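Local coordinates for protein MHC class I antigen (Ctenopharyngodon idella, PDB 5H5Z) that probably presents short peptides at the cell surface for T-cell recognition, as a class I heavy chain paired with beta-2-microglobulin, at residues A[3-8]-A[30-35]; A[83-88]-A[113-118]. All coordinates share one frame; numbering follows the deposited sequence.

Interaction 1 of 2, residues A[3-8]-A[30-35]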
loop_
_atom_site.group_PDB
_atom_site.type_symbol
_atom_site.label_atom_id
_atom_site.label_comp_id
_atom_site.label_asym_id
_atom_site.label_seq_id
_atom_site.Cartn_x
_atom_site.Cartn_y
_atom_site.Cartn_z
ATOM N N HIS A 3 -5.142 -14.263 -8.260
ATOM C CA HIS A 3 -3.936 -13.929 -7.523
ATOM C C HIS A 3 -2.999 -13.179 -8.429
ATOM O O HIS A 3 -3.113 -13.273 -9.656
ATOM C CB HIS A 3 -3.247 -15.181 -6.976
ATOM C CG HIS A 3 -4.093 -15.960 -6.019
ATOM N ND1 HIS A 3 -4.394 -15.507 -4.751
ATOM C CD2 HIS A 3 -4.725 -17.150 -6.152
ATOM C CE1 HIS A 3 -5.168 -16.388 -4.143
ATOM N NE2 HIS A 3 -5.383 -17.394 -4.971
ATOM N N SER A 4 -2.078 -12.434 -7.828
ATOM C CA SER A 4 -1.136 -11.627 -8.595
ATOM C C SER A 4 0.264 -11.650 -8.005
ATOM O O SER A 4 0.441 -11.806 -6.793
ATOM C CB SER A 4 -1.627 -10.176 -8.676
ATOM O OG SER A 4 -1.595 -9.569 -7.395
ATOM N N LEU A 5 1.251 -11.486 -8.883
ATOM C CA LEU A 5 2.645 -11.313 -8.511
ATOM C C LEU A 5 3.104 -9.990 -9.113
ATOM O O LEU A 5 2.904 -9.753 -10.309
ATOM C CB LEU A 5 3.498 -12.479 -9.049
ATOM C CG LEU A 5 5.027 -12.361 -8.957
ATOM C CD1 LEU A 5 5.526 -12.177 -7.530
ATOM C CD2 LEU A 5 5.713 -13.559 -9.616
ATOM N N LYS A 6 3.690 -9.123 -8.287
ATOM C CA LYS A 6 4.122 -7.797 -8.739
ATOM C C LYS A 6 5.459 -7.399 -8.137
ATOM O O LYS A 6 5.754 -7.698 -6.973
ATOM C CB LYS A 6 3.091 -6.717 -8.369
ATOM C CG LYS A 6 1.688 -6.938 -8.906
ATOM C CD LYS A 6 0.735 -5.908 -8.325
ATOM C CE LYS A 6 -0.685 -6.088 -8.829
ATOM N NZ LYS A 6 -1.568 -5.083 -8.168
ATOM N N TYR A 7 6.262 -6.718 -8.944
ATOM C CA TYR A 7 7.503 -6.127 -8.471
ATOM C C TYR A 7 7.452 -4.628 -8.673
ATOM O O TYR A 7 6.972 -4.151 -9.699
ATOM C CB TYR A 7 8.710 -6.748 -9.184
ATOM C CG TYR A 7 8.939 -8.170 -8.745
ATOM C CD1 TYR A 7 9.686 -8.450 -7.605
ATOM C CD2 TYR A 7 8.386 -9.238 -9.453
ATOM C CE1 TYR A 7 9.894 -9.755 -7.183
ATOM C CE2 TYR A 7 8.582 -10.547 -9.036
ATOM C CZ TYR A 7 9.339 -10.797 -7.901
ATOM O OH TYR A 7 9.535 -12.092 -7.476
ATOM N N VAL A 8 7.920 -3.893 -7.670
ATOM C CA VAL A 8 8.025 -2.435 -7.769
ATOM C C VAL A 8 9.456 -2.013 -7.435
ATOM O O VAL A 8 9.950 -2.289 -6.340
ATOM C CB VAL A 8 6.964 -1.686 -6.909
ATOM C CG1 VAL A 8 5.558 -1.936 -7.447
ATOM C CG2 VAL A 8 7.058 -2.061 -5.438
ATOM N N GLY A 30 0.619 -8.063 -1.029
ATOM C CA GLY A 30 1.293 -8.261 0.246
ATOM C C GLY A 30 2.755 -8.575 0.001
ATOM O O GLY A 30 3.081 -9.493 -0.761
ATOM N N GLN A 31 3.640 -7.817 0.643
ATOM C CA GLN A 31 5.076 -7.940 0.396
ATOM C C GLN A 31 5.627 -9.289 0.848
ATOM O O GLN A 31 5.358 -9.722 1.965
ATOM C CB GLN A 31 5.858 -6.826 1.097
ATOM C CG GLN A 31 7.361 -7.064 1.038
ATOM C CD GLN A 31 8.184 -6.114 1.886
ATOM O OE1 GLN A 31 9.297 -5.744 1.503
ATOM N NE2 GLN A 31 7.664 -5.737 3.051
ATOM N N PHE A 32 6.404 -9.938 -0.017
ATOM C CA PHE A 32 7.098 -11.172 0.363
ATOM C C PHE A 32 8.620 -11.081 0.183
ATOM O O PHE A 32 9.349 -11.960 0.640
ATOM C CB PHE A 32 6.518 -12.384 -0.392
ATOM C CG PHE A 32 6.989 -12.499 -1.822
ATOM C CD1 PHE A 32 6.360 -11.782 -2.835
ATOM C CD2 PHE A 32 8.060 -13.331 -2.156
ATOM C CE1 PHE A 32 6.791 -11.877 -4.151
ATOM C CE2 PHE A 32 8.499 -13.435 -3.474
ATOM C CZ PHE A 32 7.864 -12.706 -4.474
ATOM N N MET A 33 9.090 -10.016 -0.470
ATOM C CA MET A 33 10.512 -9.854 -0.793
ATOM C C MET A 33 10.934 -8.397 -0.635
ATOM O O MET A 33 10.147 -7.491 -0.922
ATOM C CB MET A 33 10.769 -10.331 -2.228
ATOM C CG MET A 33 12.193 -10.163 -2.747
ATOM S SD MET A 33 12.543 -8.495 -3.334
ATOM C CE MET A 33 11.501 -8.394 -4.769
ATOM N N TYR A 34 12.175 -8.187 -0.196
ATOM C CA TYR A 34 12.795 -6.859 -0.164
ATOM C C TYR A 34 14.238 -6.914 -0.685
ATOM O O TYR A 34 14.947 -7.885 -0.439
ATOM C CB TYR A 34 12.791 -6.303 1.259
ATOM C CG TYR A 34 13.445 -4.946 1.372
ATOM C CD1 TYR A 34 12.748 -3.795 1.015
ATOM C CD2 TYR A 34 14.762 -4.813 1.817
ATOM C CE1 TYR A 34 13.332 -2.546 1.113
ATOM C CE2 TYR A 34 15.356 -3.564 1.916
ATOM C CZ TYR A 34 14.632 -2.436 1.563
ATOM O OH TYR A 34 15.197 -1.193 1.653
ATOM N N PHE A 35 14.660 -5.864 -1.391
ATOM C CA PHE A 35 16.060 -5.671 -1.777
ATOM C C PHE A 35 16.378 -4.186 -1.772
ATOM O O PHE A 35 15.559 -3.372 -2.196
ATOM C CB PHE A 35 16.320 -6.241 -3.180
ATOM C CG PHE A 35 17.724 -6.006 -3.705
ATOM C CD1 PHE A 35 18.058 -4.815 -4.354
ATOM C CD2 PHE A 35 18.704 -6.985 -3.580
ATOM C CE1 PHE A 35 19.346 -4.600 -4.844
ATOM C CE2 PHE A 35 19.988 -6.782 -4.074
ATOM C CZ PHE A 35 20.315 -5.589 -4.707
#

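Interaction 2 of 2, residues A[83-88]-A[113-118]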
loop_
_atom_site.group_PDB
_atom_site.type_symbol
_atom_site.label_atom_id
_atom_site.label_comp_id
_atom_site.label_asym_id
_atom_site.label_seq_id
_atom_site.Cartn_x
_atom_site.Cartn_y
_atom_site.Cartn_z
ATOM N N PHE A 83 15.989 15.494 -20.126
ATOM C CA PHE A 83 15.158 16.586 -19.612
ATOM C C PHE A 83 15.978 17.820 -19.227
ATOM O O PHE A 83 15.427 18.798 -18.711
ATOM C CB PHE A 83 14.312 16.121 -18.425
ATOM C CG PHE A 83 13.111 15.313 -18.817
ATOM C CD1 PHE A 83 11.892 15.935 -19.079
ATOM C CD2 PHE A 83 13.191 13.928 -18.920
ATOM C CE1 PHE A 83 10.778 15.190 -19.437
ATOM C CE2 PHE A 83 12.080 13.177 -19.276
ATOM C CZ PHE A 83 10.873 13.807 -19.537
ATOM N N ASN A 84 17.285 17.763 -19.490
ATOM C CA ASN A 84 18.228 18.837 -19.153
ATOM C C ASN A 84 18.270 19.129 -17.653
ATOM O O ASN A 84 18.215 20.285 -17.227
ATOM C CB ASN A 84 17.931 20.112 -19.956
ATOM C CG ASN A 84 17.929 19.872 -21.454
ATOM O OD1 ASN A 84 18.786 19.161 -21.984
ATOM N ND2 ASN A 84 16.965 20.470 -22.146
ATOM N N GLN A 85 18.363 18.065 -16.860
ATOM C CA GLN A 85 18.393 18.176 -15.406
ATOM C C GLN A 85 19.664 17.529 -14.855
ATOM O O GLN A 85 19.721 16.315 -14.655
ATOM C CB GLN A 85 17.141 17.530 -14.796
ATOM C CG GLN A 85 15.820 18.150 -15.245
ATOM C CD GLN A 85 14.618 17.255 -14.971
ATOM O OE1 GLN A 85 14.744 16.035 -14.885
ATOM N NE2 GLN A 85 13.444 17.862 -14.841
ATOM N N SER A 86 20.687 18.350 -14.621
ATOM C CA SER A 86 21.980 17.865 -14.136
ATOM C C SER A 86 22.135 18.035 -12.625
ATOM O O SER A 86 23.154 17.649 -12.048
ATOM C CB SER A 86 23.127 18.562 -14.878
ATOM O OG SER A 86 23.094 19.964 -14.669
ATOM N N LYS A 87 21.116 18.612 -11.996
ATOM C CA LYS A 87 21.117 18.856 -10.556
ATOM C C LYS A 87 19.845 18.317 -9.909
ATOM O O LYS A 87 18.861 18.034 -10.594
ATOM C CB LYS A 87 21.256 20.355 -10.264
ATOM C CG LYS A 87 22.646 20.919 -10.514
ATOM C CD LYS A 87 22.729 22.384 -10.118
ATOM C CE LYS A 87 24.135 22.926 -10.317
ATOM N NZ LYS A 87 24.239 24.357 -9.918
ATOM N N GLY A 88 19.881 18.164 -8.588
ATOM C CA GLY A 88 18.696 17.816 -7.812
ATOM C C GLY A 88 18.349 16.339 -7.805
ATOM O O GLY A 88 18.886 15.554 -8.592
ATOM N N ALA A 113 8.414 4.878 -15.059
ATOM C CA ALA A 113 8.134 6.305 -14.849
ATOM C C ALA A 113 9.388 7.051 -14.451
ATOM O O ALA A 113 10.246 6.513 -13.741
ATOM C CB ALA A 113 7.063 6.507 -13.783
ATOM N N TYR A 114 9.479 8.295 -14.914
ATOM C CA TYR A 114 10.530 9.204 -14.500
ATOM C C TYR A 114 9.909 10.345 -13.708
ATOM O O TYR A 114 8.922 10.947 -14.144
ATOM C CB TYR A 114 11.287 9.746 -15.714
ATOM C CG TYR A 114 12.323 10.786 -15.355
ATOM C CD1 TYR A 114 13.450 10.442 -14.611
ATOM C CD2 TYR A 114 12.172 12.119 -15.749
ATOM C CE1 TYR A 114 14.405 11.383 -14.276
ATOM C CE2 TYR A 114 13.123 13.070 -15.419
ATOM C CZ TYR A 114 14.236 12.698 -14.683
ATOM O OH TYR A 114 15.181 13.639 -14.351
ATOM N N ASP A 115 10.496 10.635 -12.548
ATOM C CA ASP A 115 9.938 11.603 -11.585
ATOM C C ASP A 115 8.439 11.402 -11.347
ATOM O O ASP A 115 7.673 12.364 -11.256
ATOM C CB ASP A 115 10.272 13.052 -11.986
ATOM C CG ASP A 115 11.730 13.401 -11.744
ATOM O OD1 ASP A 115 12.389 12.723 -10.931
ATOM O OD2 ASP A 115 12.228 14.363 -12.363
ATOM N N GLY A 116 8.029 10.138 -11.254
ATOM C CA GLY A 116 6.640 9.785 -10.959
ATOM C C GLY A 116 5.634 10.035 -12.071
ATOM O O GLY A 116 4.432 10.083 -11.818
ATOM N N GLU A 117 6.121 10.201 -13.298
ATOM C CA GLU A 117 5.255 10.360 -14.467
ATOM C C GLU A 117 5.559 9.297 -15.524
ATOM O O GLU A 117 6.724 8.969 -15.748
ATOM C CB GLU A 117 5.432 11.752 -15.073
ATOM C CG GLU A 117 4.839 12.874 -14.233
ATOM C CD GLU A 117 4.908 14.215 -14.936
ATOM O OE1 GLU A 117 6.008 14.607 -15.381
ATOM O OE2 GLU A 117 3.859 14.879 -15.043
ATOM N N ASP A 118 4.517 8.787 -16.185
ATOM C CA ASP A 118 4.670 7.769 -17.243
ATOM C C ASP A 118 5.822 8.101 -18.183
ATOM O O ASP A 118 5.959 9.247 -18.632
ATOM C CB ASP A 118 3.389 7.634 -18.073
ATOM C CG ASP A 118 2.261 6.951 -17.320
ATOM O OD1 ASP A 118 2.480 6.445 -16.201
ATOM O OD2 ASP A 118 1.140 6.913 -17.865
HETATM O O HOH W 1 11.083 15.810 -14.457
#

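Interaction 1 of 2, residues A[3-8]-A[30-35]
Leu5, Tyr7, Phe32 and Met33 meet across strand 21-27, which lies between the two strands in the sheet. Their axes come no closer than 9.0 Å, too far for backbone pairing, so side chains alone make the contact; the directions differ by 60°. No hydrogen bond crosses it.

The main bump is the far end of the Phe32 ring. It fits into the notch between Leu5 and Tyr7. Leu5 CD1 lies 3.6 Å from Phe32 CE1, in an oblique approach. On the other flank, Tyr7 OH comes to the edge of the Phe32 ring, 3.5 Å from Phe32 CZ. Phe32 CG sits between its own backbone N and carbonyl carbon (chi1 78°), which turns the ring toward the first strand, alongside Met33 CB. Met33 CB lies against one face of the ring, nearer its border than its middle.

Met33 makes the second bump. Its chain bends at chi2 (-81°) and again at chi3. The bends bring the methyl CE to the edge of the Tyr7 ring, near its plane, rather than over a face. Met33 CE is 3.2 Å from Tyr7 CE1, a tight fit. The Tyr7 ring thus has Met33 beside one edge and Phe32 near its hydroxyl end. The hydroxyl itself is hydrogen-bonded to the backbone of the bound peptide, so this packing borders the peptide site.

Phe32 and Met33 both face Gly25 of the middle strand, a classic beta bulge. The contact belongs to the floor of the class I groove. Tyr96 on strand 90-100 meets the Tyr7 ring. Helix 55-82 touches Phe32 with Tyr57 and Met33 with Trp58, while helix 148-170 reaches Leu5 and Phe32 through Tyr167.

Interaction 2 of 2, residues A[83-88]-A[113-118]
Phe83 and Tyr114 lay their rings nearly parallel, with 23° between the planes, but displaced laterally, leaving little face-to-face overlap. The ring centroids are 5.2 Å apart. Contact is made by one side of each ring: Phe83 CD2 lies 3.6 Å from Tyr114 CE2, and Phe83 CE2 lies 3.7 Å from Tyr114 CD2. The two side chains run in opposite directions past each other.

Gln85 also runs opposite to Tyr114, and its amide plane is turned 39° from the ring. Its oxygen comes to the ring edge, near the ring plane. There Tyr114 OH donates a very short hydrogen bond to Gln85 OE1, at 2.5 Å. Tyr114 CG stands opposite its backbone N (chi1 175°), which carries the hydroxyl out to the loop.

This loop follows helix 55-82 in the alpha-1 domain. The helix ends in a Schellman motif, with Asn84 at positive phi, and Phe83 and Gln85 flank that residue. On the other side, Tyr114 to Glu117 form a type I' turn. It is the hairpin turn between strands 106-114 and 117-123 of the groove floor, closed by backbone hydrogen bonds in both directions between Tyr114 and Glu117.

Asp115, on the turn, sets its CG above one face of the Tyr114 ring, near the border. A water bridges it to the loop, donating to Asp115 OD2 at 2.8 Å and accepting from Gln85 NE2 at 3.2 Å. The amide of Gln85 is therefore held at both ends. Asp115 OD2 also bonds to His90 ND1, and OD1 to Thr91 N, which joins its carboxylate to strand 90-100.

From the N terminus, strand 3-13 opens interaction 1. The chain turns back through strand 21-27 and reaches 30-35, which closes the contact across that middle strand. It then forms strand 43-44 and runs along helix 55-82. Interaction 2 opens just after this helix, at 83-88. It closes at 113-118, after strand 90-100 and strand 106-114. The two contacts follow in series, neither nested nor crossed. Their centres are about 25 Å apart and they do not touch. Both reach the same eight-stranded sheet. Interaction 1 joins strands on its alpha-1 side, while interaction 2 ties the exit of helix 55-82 to a hairpin turn of the alpha-2 half.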